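PDB 1UP7: 6-phospho-beta-glucosidase BglT from Thermotoga maritima, which hydrolyses cellobiose 6'-phosphate to glucose 6-phosphate and glucose, using NAD and a manganese ion as cofactors. Local coordinates for residues I121-V126 and T148-N153; N134-N139 and Y157-G162. All blocks are in the same frame, centred on the assembly; numbering follows the deposited sequence.

Contact 1 (I121-V126 and T148-N153); sequences IVEEYV and TEFVRN. With NAD (nicotinamide-adenine-dinucleotide), chain I.
The Rossmann-type domain that holds NAD packs two of its helices together here, Val122, Glu123 and Val126 of residues 121-126 meeting Phe150 and Val151 of 148-153. Their local axes lie 11.1 Å apart and are inclined by 40°, a wide separation bridged by side chains alone. CG of Phe150, anti to the backbone N (chi1 171°), starts the side chain toward helix 109-131. Val122 and Phe150 slide past one another in opposite directions, and CG2 of Val122 lies in the ring plane at the edge, 3.6 Å from CE2 of Phe150. Farther round that edge, CG of Glu123 comes within 3.8 Å of CZ of Phe150. The glutamate chain crosses the aromatic side chain at about a right angle; its methylenes supply the apolar contact, while OE1 continues to a hydrogen bond with Tyr375. Beside the ring, the short, branched valines meet methyl to methyl with no polar group to bury: Val126 and Val151 reach toward each other tip to tip, CG2 to CG2 at 4.1 Å, and CG2 of Val122 touches CG2 of Val151 at 4.0 Å. No hydrogen bond joins the two segments. Another side of helix 109-131 serves the cofactor. Tyr125 OH donates to the adenine nitrogen N1A of NAD over 2.7 Å, with N1A in the tyrosine ring plane; a tyrosine suits the place because its hydroxyl supplies the donor at the ring edge while Phe67 stacks on the ring. Ile121 CG2 lies 3.8 Å from adenine N6A, a van der Waals contact. Phe119 stacks on the ring of Phe150, while helix 355-376 packs Ile372 against Phe150 and strand 333-341 adjoins helix 144-155 through Val333.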
ATOM      1  N   ILE A 121     -22.189 -21.499  13.524  1.00 18.09           N
ATOM      2  CA  ILE A 121     -22.364 -22.698  12.727  1.00 17.85           C
ATOM      3  C   ILE A 121     -21.243 -22.836  11.706  1.00 18.01           C
ATOM      4  O   ILE A 121     -20.673 -23.934  11.602  1.00 17.68           O
ATOM      5  CB  ILE A 121     -23.785 -22.738  12.100  1.00 18.05           C
ATOM      6  CG1 ILE A 121     -24.852 -22.888  13.195  1.00 17.83           C
ATOM      7  CG2 ILE A 121     -23.936 -23.903  11.146  1.00 18.50           C
ATOM      8  CD1 ILE A 121     -26.286 -22.351  12.770  1.00 16.35           C
ATOM      9  N   VAL A 122     -20.873 -21.748  11.004  1.00 18.04           N
ATOM     10  CA  VAL A 122     -19.773 -21.872  10.055  1.00 18.82           C
ATOM     11  C   VAL A 122     -18.421 -22.123  10.753  1.00 19.56           C
ATOM     12  O   VAL A 122     -17.585 -22.869  10.224  1.00 19.76           O
ATOM     13  CB  VAL A 122     -19.708 -20.767   8.934  1.00 19.45           C
ATOM     14  CG1 VAL A 122     -21.087 -20.208   8.572  1.00 17.39           C
ATOM     15  CG2 VAL A 122     -18.738 -19.719   9.253  1.00 19.79           C
ATOM     16  N   GLU A 123     -18.243 -21.563  11.958  1.00 19.58           N
ATOM     17  CA  GLU A 123     -17.030 -21.763  12.723  1.00 20.49           C
ATOM     18  C   GLU A 123     -16.824 -23.241  12.992  1.00 20.18           C
ATOM     19  O   GLU A 123     -15.741 -23.790  12.751  1.00 20.14           O
ATOM     20  CB  GLU A 123     -17.083 -20.999  14.058  1.00 21.22           C
ATOM     21  CG  GLU A 123     -15.946 -20.019  14.181  1.00 24.86           C
ATOM     22  CD  GLU A 123     -15.956 -19.217  15.455  1.00 29.52           C
ATOM     23  OE1 GLU A 123     -17.058 -18.908  15.967  1.00 28.39           O
ATOM     24  OE2 GLU A 123     -14.826 -18.906  15.936  1.00 32.91           O
ATOM     25  N   GLU A 124     -17.885 -23.888  13.460  1.00 19.68           N
ATOM     26  CA  GLU A 124     -17.856 -25.311  13.781  1.00 19.58           C
ATOM     27  C   GLU A 124     -17.627 -26.148  12.520  1.00 18.74           C
ATOM     28  O   GLU A 124     -16.761 -27.043  12.501  1.00 18.55           O
ATOM     29  CB  GLU A 124     -19.171 -25.705  14.490  1.00 19.88           C
ATOM     30  CG  GLU A 124     -19.085 -26.974  15.342  1.00 26.39           C
ATOM     31  CD  GLU A 124     -20.448 -27.689  15.474  1.00 33.30           C
ATOM     32  OE1 GLU A 124     -21.244 -27.372  16.432  1.00 35.19           O
ATOM     33  OE2 GLU A 124     -20.734 -28.569  14.614  1.00 34.63           O
ATOM     34  N   TYR A 125     -18.374 -25.828  11.464  1.00 18.09           N
ATOM     35  CA  TYR A 125     -18.297 -26.553  10.207  1.00 17.66           C
ATOM     36  C   TYR A 125     -16.928 -26.419   9.511  1.00 18.04           C
ATOM     37  O   TYR A 125     -16.372 -27.437   9.079  1.00 18.25           O
ATOM     38  CB  TYR A 125     -19.462 -26.133   9.283  1.00 17.47           C
ATOM     39  CG  TYR A 125     -20.846 -26.688   9.653  1.00 15.41           C
ATOM     40  CD1 TYR A 125     -21.012 -27.664  10.672  1.00 14.50           C
ATOM     41  CD2 TYR A 125     -21.984 -26.255   8.959  1.00 14.94           C
ATOM     42  CE1 TYR A 125     -22.275 -28.198  10.981  1.00 11.72           C
ATOM     43  CE2 TYR A 125     -23.252 -26.772   9.242  1.00 13.22           C
ATOM     44  CZ  TYR A 125     -23.393 -27.731  10.263  1.00 14.80           C
ATOM     45  OH  TYR A 125     -24.649 -28.211  10.520  1.00 12.21           O
ATOM     46  N   VAL A 126     -16.379 -25.200   9.421  1.00 18.09           N
ATOM     47  CA  VAL A 126     -15.073 -24.989   8.801  1.00 17.94           C
ATOM     48  C   VAL A 126     -14.004 -25.713   9.630  1.00 18.81           C
ATOM     49  O   VAL A 126     -13.094 -26.334   9.079  1.00 18.85           O
ATOM     50  CB  VAL A 126     -14.744 -23.473   8.663  1.00 18.07           C
ATOM     51  CG1 VAL A 126     -13.249 -23.258   8.421  1.00 15.22           C
ATOM     52  CG2 VAL A 126     -15.660 -22.808   7.577  1.00 15.63           C
ATOM     53  N   THR A 148     -17.807 -15.028   3.864  1.00 17.65           N
ATOM     54  CA  THR A 148     -16.494 -15.230   3.250  1.00 17.10           C
ATOM     55  C   THR A 148     -15.452 -14.336   3.875  1.00 17.55           C
ATOM     56  O   THR A 148     -14.347 -14.801   4.128  1.00 17.64           O
ATOM     57  CB  THR A 148     -16.550 -14.981   1.721  1.00 17.90           C
ATOM     58  OG1 THR A 148     -17.581 -15.783   1.166  1.00 15.34           O
ATOM     59  CG2 THR A 148     -15.328 -15.483   1.039  1.00 14.12           C
ATOM     60  N   GLU A 149     -15.788 -13.060   4.122  1.00 17.63           N
ATOM     61  CA  GLU A 149     -14.874 -12.154   4.822  1.00 17.83           C
ATOM     62  C   GLU A 149     -14.453 -12.808   6.136  1.00 18.00           C
ATOM     63  O   GLU A 149     -13.287 -12.835   6.495  1.00 17.82           O
ATOM     64  CB  GLU A 149     -15.533 -10.807   5.123  1.00 17.06           C
ATOM     65  CG  GLU A 149     -14.706  -9.842   5.989  1.00 17.81           C
ATOM     66  CD  GLU A 149     -13.419  -9.346   5.324  1.00 18.71           C
ATOM     67  OE1 GLU A 149     -13.399  -9.138   4.098  1.00 17.59           O
ATOM     68  OE2 GLU A 149     -12.418  -9.150   6.036  1.00 19.56           O
ATOM     69  N   PHE A 150     -15.434 -13.340   6.848  1.00 17.83           N
ATOM     70  CA  PHE A 150     -15.196 -13.957   8.133  1.00 17.88           C
ATOM     71  C   PHE A 150     -14.291 -15.202   8.036  1.00 18.30           C
ATOM     72  O   PHE A 150     -13.291 -15.302   8.777  1.00 18.16           O
ATOM     73  CB  PHE A 150     -16.540 -14.284   8.773  1.00 17.95           C
ATOM     74  CG  PHE A 150     -16.460 -15.118  10.019  1.00 16.69           C
ATOM     75  CD1 PHE A 150     -15.872 -14.615  11.180  1.00 17.38           C
ATOM     76  CD2 PHE A 150     -17.036 -16.391  10.043  1.00 14.69           C
ATOM     77  CE1 PHE A 150     -15.846 -15.380  12.372  1.00 17.46           C
ATOM     78  CE2 PHE A 150     -17.015 -17.159  11.193  1.00 15.19           C
ATOM     79  CZ  PHE A 150     -16.429 -16.654  12.375  1.00 16.11           C
ATOM     80  N   VAL A 151     -14.614 -16.121   7.125  1.00 17.93           N
ATOM     81  CA  VAL A 151     -13.816 -17.323   6.971  1.00 18.01           C
ATOM     82  C   VAL A 151     -12.404 -17.068   6.422  1.00 18.70           C
ATOM     83  O   VAL A 151     -11.424 -17.622   6.956  1.00 19.08           O
ATOM     84  CB  VAL A 151     -14.491 -18.392   6.109  1.00 18.41           C
ATOM     85  CG1 VAL A 151     -13.550 -19.627   5.976  1.00 16.90           C
ATOM     86  CG2 VAL A 151     -15.860 -18.784   6.693  1.00 17.26           C
ATOM     87  N   ARG A 152     -12.284 -16.246   5.391  1.00 18.33           N
ATOM     88  CA  ARG A 152     -10.962 -15.965   4.805  1.00 18.61           C
ATOM     89  C   ARG A 152     -10.042 -15.181   5.733  1.00 18.70           C
ATOM     90  O   ARG A 152      -8.854 -15.497   5.840  1.00 18.63           O
ATOM     91  CB  ARG A 152     -11.103 -15.191   3.493  1.00 17.42           C
ATOM     92  CG  ARG A 152     -11.711 -16.010   2.386  1.00 18.15           C
ATOM     93  CD  ARG A 152     -10.929 -17.254   2.012  1.00 17.47           C
ATOM     94  NE  ARG A 152      -9.518 -16.966   1.768  1.00 19.16           N
ATOM     95  CZ  ARG A 152      -9.011 -16.580   0.596  1.00 19.96           C
ATOM     96  NH1 ARG A 152      -9.777 -16.401  -0.470  1.00 16.36           N
ATOM     97  NH2 ARG A 152      -7.721 -16.358   0.496  1.00 20.59           N
ATOM     98  N   ASN A 153     -10.592 -14.166   6.403  1.00 18.50           N
ATOM     99  CA  ASN A 153      -9.760 -13.221   7.140  1.00 18.68           C
ATOM    100  C   ASN A 153      -9.685 -13.423   8.644  1.00 18.34           C
ATOM    101  O   ASN A 153      -8.804 -12.889   9.296  1.00 18.67           O
ATOM    102  CB  ASN A 153     -10.169 -11.782   6.772  1.00 18.49           C
ATOM    103  CG  ASN A 153      -9.741 -11.419   5.353  1.00 18.10           C
ATOM    104  OD1 ASN A 153      -8.767 -11.970   4.838  1.00 17.25           O
ATOM    105  ND2 ASN A 153     -10.474 -10.517   4.717  1.00 19.13           N
TER
HETATM  106  PA  NAD I1416     -33.930 -23.188   3.555  1.00 39.58           P
HETATM  107  O1A NAD I1416     -34.707 -22.603   4.665  1.00 39.58           O
HETATM  108  O2A NAD I1416     -34.692 -24.190   2.662  1.00 42.49           O
HETATM  109  O5B NAD I1416     -32.673 -23.911   4.279  1.00 36.88           O
HETATM  110  C5B NAD I1416     -31.985 -24.939   3.617  1.00 31.06           C
HETATM  111  C4B NAD I1416     -31.823 -26.143   4.536  1.00 27.54           C
HETATM  112  O4B NAD I1416     -30.865 -25.868   5.555  1.00 29.02           O
HETATM  113  C3B NAD I1416     -33.092 -26.587   5.251  1.00 26.05           C
HETATM  114  O3B NAD I1416     -33.402 -27.902   4.814  1.00 21.96           O
HETATM  115  C2B NAD I1416     -32.730 -26.569   6.738  1.00 25.76           C
HETATM  116  O2B NAD I1416     -33.276 -27.667   7.438  1.00 23.91           O
HETATM  117  C1B NAD I1416     -31.219 -26.702   6.663  1.00 26.16           C
HETATM  118  N9A NAD I1416     -30.492 -26.243   7.842  1.00 26.81           N
HETATM  119  C8A NAD I1416     -30.773 -25.205   8.711  1.00 24.99           C
HETATM  120  N7A NAD I1416     -29.766 -25.173   9.611  1.00 27.63           N
HETATM  121  C5A NAD I1416     -28.842 -26.105   9.315  1.00 25.50           C
HETATM  122  C6A NAD I1416     -27.648 -26.503   9.904  1.00 27.10           C
HETATM  123  N6A NAD I1416     -27.175 -25.909  10.995  1.00 24.93           N
HETATM  124  N1A NAD I1416     -26.933 -27.553   9.342  1.00 26.83           N
HETATM  125  C2A NAD I1416     -27.412 -28.208   8.220  1.00 25.65           C
HETATM  126  N3A NAD I1416     -28.609 -27.825   7.665  1.00 25.38           N
HETATM  127  C4A NAD I1416     -29.302 -26.798   8.207  1.00 26.29           C
HETATM  128  O3  NAD I1416     -33.401 -21.939   2.689  1.00 39.74           O
HETATM  129  PN  NAD I1416     -32.907 -21.910   1.166  1.00 36.98           P
HETATM  130  O1N NAD I1416     -33.842 -20.954   0.520  1.00 41.41           O
HETATM  131  O2N NAD I1416     -32.695 -23.221   0.592  1.00 39.33           O
HETATM  132  O5D NAD I1416     -31.440 -21.278   1.246  1.00 39.15           O
HETATM  133  C5D NAD I1416     -30.434 -21.690   2.153  1.00 36.12           C
HETATM  134  C4D NAD I1416     -29.376 -20.577   2.226  1.00 37.30           C
HETATM  135  O4D NAD I1416     -28.752 -20.322   0.968  1.00 36.78           O
HETATM  136  C3D NAD I1416     -29.975 -19.246   2.658  1.00 35.07           C
HETATM  137  O3D NAD I1416     -29.045 -18.684   3.535  1.00 35.30           O
HETATM  138  C2D NAD I1416     -30.078 -18.429   1.375  1.00 35.83           C
HETATM  139  O2D NAD I1416     -29.993 -17.024   1.547  1.00 33.84           O
HETATM  140  C1D NAD I1416     -28.988 -18.993   0.493  1.00 37.91           C
HETATM  141  N1N NAD I1416     -29.491 -19.198  -0.868  1.00 43.50           N
HETATM  142  C2N NAD I1416     -29.301 -20.464  -1.374  1.00 44.47           C
HETATM  143  C3N NAD I1416     -29.720 -20.802  -2.637  1.00 47.55           C
HETATM  144  C7N NAD I1416     -29.496 -22.216  -3.120  1.00 50.35           C
HETATM  145  O7N NAD I1416     -29.007 -22.513  -4.414  1.00 51.89           O
HETATM  146  N7N NAD I1416     -29.764 -23.219  -2.269  1.00 52.29           N
HETATM  147  C4N NAD I1416     -30.350 -19.809  -3.393  1.00 49.80           C
HETATM  148  C5N NAD I1416     -30.548 -18.505  -2.897  1.00 47.38           C
HETATM  149  C6N NAD I1416     -30.105 -18.209  -1.608  1.00 46.00           C

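Contact 2 (N134-N139 and Y157-G162); sequences NATIVN and YEKFIG
Ile137 pairs with Phe160 in two parallel strands, followed by Val138 with Ile161 and Asn139 with Gly162. Three backbone hydrogen bonds join them: Ile137 N to Lys159 O, Ile161 N to Ile137 O and Asn139 N to Ile161 O, each 2.8 Å and nearly straight. Packing is tight on the face bearing Ile137, Asn139 and Phe160. Branched Ile137 fills it in two directions, CG2 lying 3.8 Å from Phe160 CE2 and CD1 3.8 Å from Tyr157 CE2. Asn139 brings its CB to 3.5 Å from Phe160 CZ, while its ND2 is hydrogen-bonded to Thr141 O and Ser144 OG. Tyr157 has CG anti to the backbone N (chi1 -170°), and its OH donates to Ala135 O, just before strand 136-139, at 2.6 Å with that oxygen in the ring plane. A phenylalanine in its place would probably leave this buried carbonyl without its hydroxyl donor, though the ring could still meet Ile137. The end at Asn134 and Lys159 is the more solvent-facing side, held by polar contacts rather than by close side-chain packing: the long, bent chain of Lys159 passes Thr136 at about a right angle, and NZ donates a hydrogen bond to Asn134 O at 2.5 Å from above the carbonyl plane, a reach that suits a flexible lysine at the rim. Strand 136-139 is hydrogen-bonded on its other edge to strand 76-79, whereas 160-162 ends the sheet within this chain; helices 109-131 and 144-155 pack on the Ile137 and Phe160 face, and Leu303 of helix 296-308 packs on Val138 and Ile161.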
ATOM      1  N   ASN A 134     -10.046 -31.226   4.409  1.00 20.91           N
ATOM      2  CA  ASN A 134      -9.552 -29.993   3.813  1.00 21.88           C
ATOM      3  C   ASN A 134     -10.154 -29.733   2.401  1.00 21.14           C
ATOM      4  O   ASN A 134      -9.447 -29.376   1.458  1.00 20.97           O
ATOM      5  CB  ASN A 134      -8.013 -30.000   3.784  1.00 22.92           C
ATOM      6  CG  ASN A 134      -7.439 -28.738   4.369  1.00 27.65           C
ATOM      7  OD1 ASN A 134      -7.150 -27.782   3.629  1.00 33.24           O
ATOM      8  ND2 ASN A 134      -7.332 -28.683   5.715  1.00 29.68           N
ATOM      9  N   ALA A 135     -11.461 -29.971   2.272  1.00 20.28           N
ATOM     10  CA  ALA A 135     -12.190 -29.747   1.033  1.00 19.37           C
ATOM     11  C   ALA A 135     -12.273 -28.259   0.711  1.00 18.85           C
ATOM     12  O   ALA A 135     -12.105 -27.412   1.598  1.00 18.45           O
ATOM     13  CB  ALA A 135     -13.576 -30.303   1.174  1.00 19.22           C
ATOM     14  N   THR A 136     -12.563 -27.957  -0.554  1.00 18.18           N
ATOM     15  CA  THR A 136     -12.967 -26.625  -0.948  1.00 17.45           C
ATOM     16  C   THR A 136     -14.408 -26.454  -0.543  1.00 17.42           C
ATOM     17  O   THR A 136     -15.264 -27.259  -0.898  1.00 17.46           O
ATOM     18  CB  THR A 136     -12.812 -26.454  -2.447  1.00 16.91           C
ATOM     19  OG1 THR A 136     -11.416 -26.401  -2.740  1.00 16.43           O
ATOM     20  CG2 THR A 136     -13.360 -25.087  -2.897  1.00 16.36           C
ATOM     21  N   ILE A 137     -14.688 -25.389   0.190  1.00 17.42           N
ATOM     22  CA  ILE A 137     -16.071 -25.081   0.518  1.00 17.15           C
ATOM     23  C   ILE A 137     -16.623 -24.063  -0.459  1.00 17.11           C
ATOM     24  O   ILE A 137     -16.015 -23.025  -0.660  1.00 17.36           O
ATOM     25  CB  ILE A 137     -16.224 -24.587   1.973  1.00 16.31           C
ATOM     26  CG1 ILE A 137     -15.748 -25.645   2.963  1.00 15.48           C
ATOM     27  CG2 ILE A 137     -17.701 -24.244   2.265  1.00 16.37           C
ATOM     28  CD1 ILE A 137     -15.296 -25.079   4.328  1.00 14.27           C
ATOM     29  N   VAL A 138     -17.776 -24.380  -1.048  1.00 17.15           N
ATOM     30  CA  VAL A 138     -18.530 -23.456  -1.893  1.00 16.96           C
ATOM     31  C   VAL A 138     -19.778 -22.963  -1.146  1.00 17.48           C
ATOM     32  O   VAL A 138     -20.673 -23.753  -0.805  1.00 17.21           O
ATOM     33  CB  VAL A 138     -18.880 -24.097  -3.236  1.00 16.66           C
ATOM     34  CG1 VAL A 138     -19.598 -23.094  -4.137  1.00 14.90           C
ATOM     35  CG2 VAL A 138     -17.583 -24.607  -3.913  1.00 16.17           C
ATOM     36  N   ASN A 139     -19.824 -21.665  -0.867  1.00 17.69           N
ATOM     37  CA  ASN A 139     -20.843 -21.126   0.022  1.00 18.15           C
ATOM     38  C   ASN A 139     -21.972 -20.361  -0.644  1.00 18.87           C
ATOM     39  O   ASN A 139     -21.721 -19.377  -1.355  1.00 19.23           O
ATOM     40  CB  ASN A 139     -20.210 -20.240   1.089  1.00 17.82           C
ATOM     41  CG  ASN A 139     -21.217 -19.793   2.125  1.00 18.66           C
ATOM     42  OD1 ASN A 139     -21.567 -20.564   3.029  1.00 18.54           O
ATOM     43  ND2 ASN A 139     -21.717 -18.559   1.995  1.00 15.62           N
ATOM     44  N   TYR A 157      -9.232 -19.806   6.646  1.00 19.55           N
ATOM     45  CA  TYR A 157      -9.360 -21.004   5.839  1.00 19.03           C
ATOM     46  C   TYR A 157      -9.422 -20.605   4.373  1.00 19.30           C
ATOM     47  O   TYR A 157     -10.410 -20.012   3.933  1.00 19.35           O
ATOM     48  CB  TYR A 157     -10.606 -21.782   6.260  1.00 18.29           C
ATOM     49  CG  TYR A 157     -10.676 -23.149   5.636  1.00 17.41           C
ATOM     50  CD1 TYR A 157      -9.879 -24.198   6.113  1.00 15.91           C
ATOM     51  CD2 TYR A 157     -11.509 -23.390   4.552  1.00 16.14           C
ATOM     52  CE1 TYR A 157      -9.942 -25.448   5.540  1.00 17.03           C
ATOM     53  CE2 TYR A 157     -11.581 -24.637   3.973  1.00 16.38           C
ATOM     54  CZ  TYR A 157     -10.797 -25.661   4.454  1.00 17.33           C
ATOM     55  OH  TYR A 157     -10.860 -26.903   3.856  1.00 17.48           O
ATOM     56  N   GLU A 158      -8.362 -20.913   3.634  1.00 19.66           N
ATOM     57  CA  GLU A 158      -8.175 -20.373   2.294  1.00 20.82           C
ATOM     58  C   GLU A 158      -9.225 -20.845   1.283  1.00 20.32           C
ATOM     59  O   GLU A 158      -9.743 -20.051   0.501  1.00 20.84           O
ATOM     60  CB  GLU A 158      -6.774 -20.692   1.759  1.00 21.11           C
ATOM     61  CG  GLU A 158      -6.633 -20.144   0.341  1.00 26.75           C
ATOM     62  CD  GLU A 158      -5.221 -20.158  -0.214  1.00 34.30           C
ATOM     63  OE1 GLU A 158      -4.446 -21.119   0.075  1.00 34.72           O
ATOM     64  OE2 GLU A 158      -4.911 -19.194  -0.971  1.00 38.19           O
ATOM     65  N   LYS A 159      -9.552 -22.129   1.320  1.00 20.25           N
ATOM     66  CA  LYS A 159     -10.439 -22.742   0.339  1.00 20.09           C
ATOM     67  C   LYS A 159     -11.897 -22.594   0.701  1.00 19.81           C
ATOM     68  O   LYS A 159     -12.633 -23.586   0.820  1.00 19.56           O
ATOM     69  CB  LYS A 159     -10.091 -24.214   0.161  1.00 21.14           C
ATOM     70  CG  LYS A 159      -8.818 -24.420  -0.654  1.00 22.58           C
ATOM     71  CD  LYS A 159      -7.842 -25.227   0.083  1.00 26.37           C
ATOM     72  CE  LYS A 159      -7.803 -26.628  -0.460  1.00 30.18           C
ATOM     73  NZ  LYS A 159      -8.990 -27.354   0.022  1.00 31.56           N
ATOM     74  N   PHE A 160     -12.323 -21.341   0.857  1.00 19.31           N
ATOM     75  CA  PHE A 160     -13.715 -21.028   1.082  1.00 18.67           C
ATOM     76  C   PHE A 160     -14.114 -19.995   0.045  1.00 19.28           C
ATOM     77  O   PHE A 160     -13.623 -18.844   0.047  1.00 19.52           O
ATOM     78  CB  PHE A 160     -13.892 -20.491   2.485  1.00 17.96           C
ATOM     79  CG  PHE A 160     -15.333 -20.274   2.893  1.00 18.48           C
ATOM     80  CD1 PHE A 160     -16.034 -19.111   2.490  1.00 16.84           C
ATOM     81  CD2 PHE A 160     -15.991 -21.204   3.712  1.00 16.92           C
ATOM     82  CE1 PHE A 160     -17.345 -18.891   2.892  1.00 16.68           C
ATOM     83  CE2 PHE A 160     -17.341 -20.983   4.133  1.00 15.79           C
ATOM     84  CZ  PHE A 160     -18.006 -19.843   3.727  1.00 16.11           C
ATOM     85  N   ILE A 161     -15.002 -20.412  -0.850  1.00 18.82           N
ATOM     86  CA  ILE A 161     -15.399 -19.584  -1.964  1.00 18.44           C
ATOM     87  C   ILE A 161     -16.847 -19.180  -1.826  1.00 18.45           C
ATOM     88  O   ILE A 161     -17.729 -20.041  -1.866  1.00 18.28           O
ATOM     89  CB  ILE A 161     -15.178 -20.339  -3.294  1.00 18.35           C
ATOM     90  CG1 ILE A 161     -13.742 -20.847  -3.383  1.00 18.07           C
ATOM     91  CG2 ILE A 161     -15.529 -19.449  -4.468  1.00 15.80           C
ATOM     92  CD1 ILE A 161     -13.473 -21.748  -4.643  1.00 16.37           C
ATOM     93  N   GLY A 162     -17.081 -17.880  -1.682  1.00 18.34           N
ATOM     94  CA  GLY A 162     -18.425 -17.349  -1.548  1.00 18.64           C
ATOM     95  C   GLY A 162     -19.035 -17.127  -2.913  1.00 19.12           C
ATOM     96  O   GLY A 162     -18.399 -16.578  -3.827  1.00 19.29           O
TER

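How the contacts relate
Contacts 1 and 2, with centres 9 Å apart, interlock along the chain: helix 109-131 leads to strand 136-139, and helix 144-155 connects that strand to 160-162 in a beta-alpha-beta unit. They meet directly where Val151 O lies 3.1 Å from Tyr157 N, a probable hydrogen bond, and where the Tyr157 side chain packs on Val126 and Val151. Thr148 OG1 also approaches Gly162 CA at 3.2 Å. Contact 1 touches the cofactor directly, residues 121-126 meeting the adenine through Tyr125 and Ile121. Contact 2 stands farther off: its Asn139 side chain lies about 7 Å from NAD and about 10 Å from the bound glucose 6-phosphate.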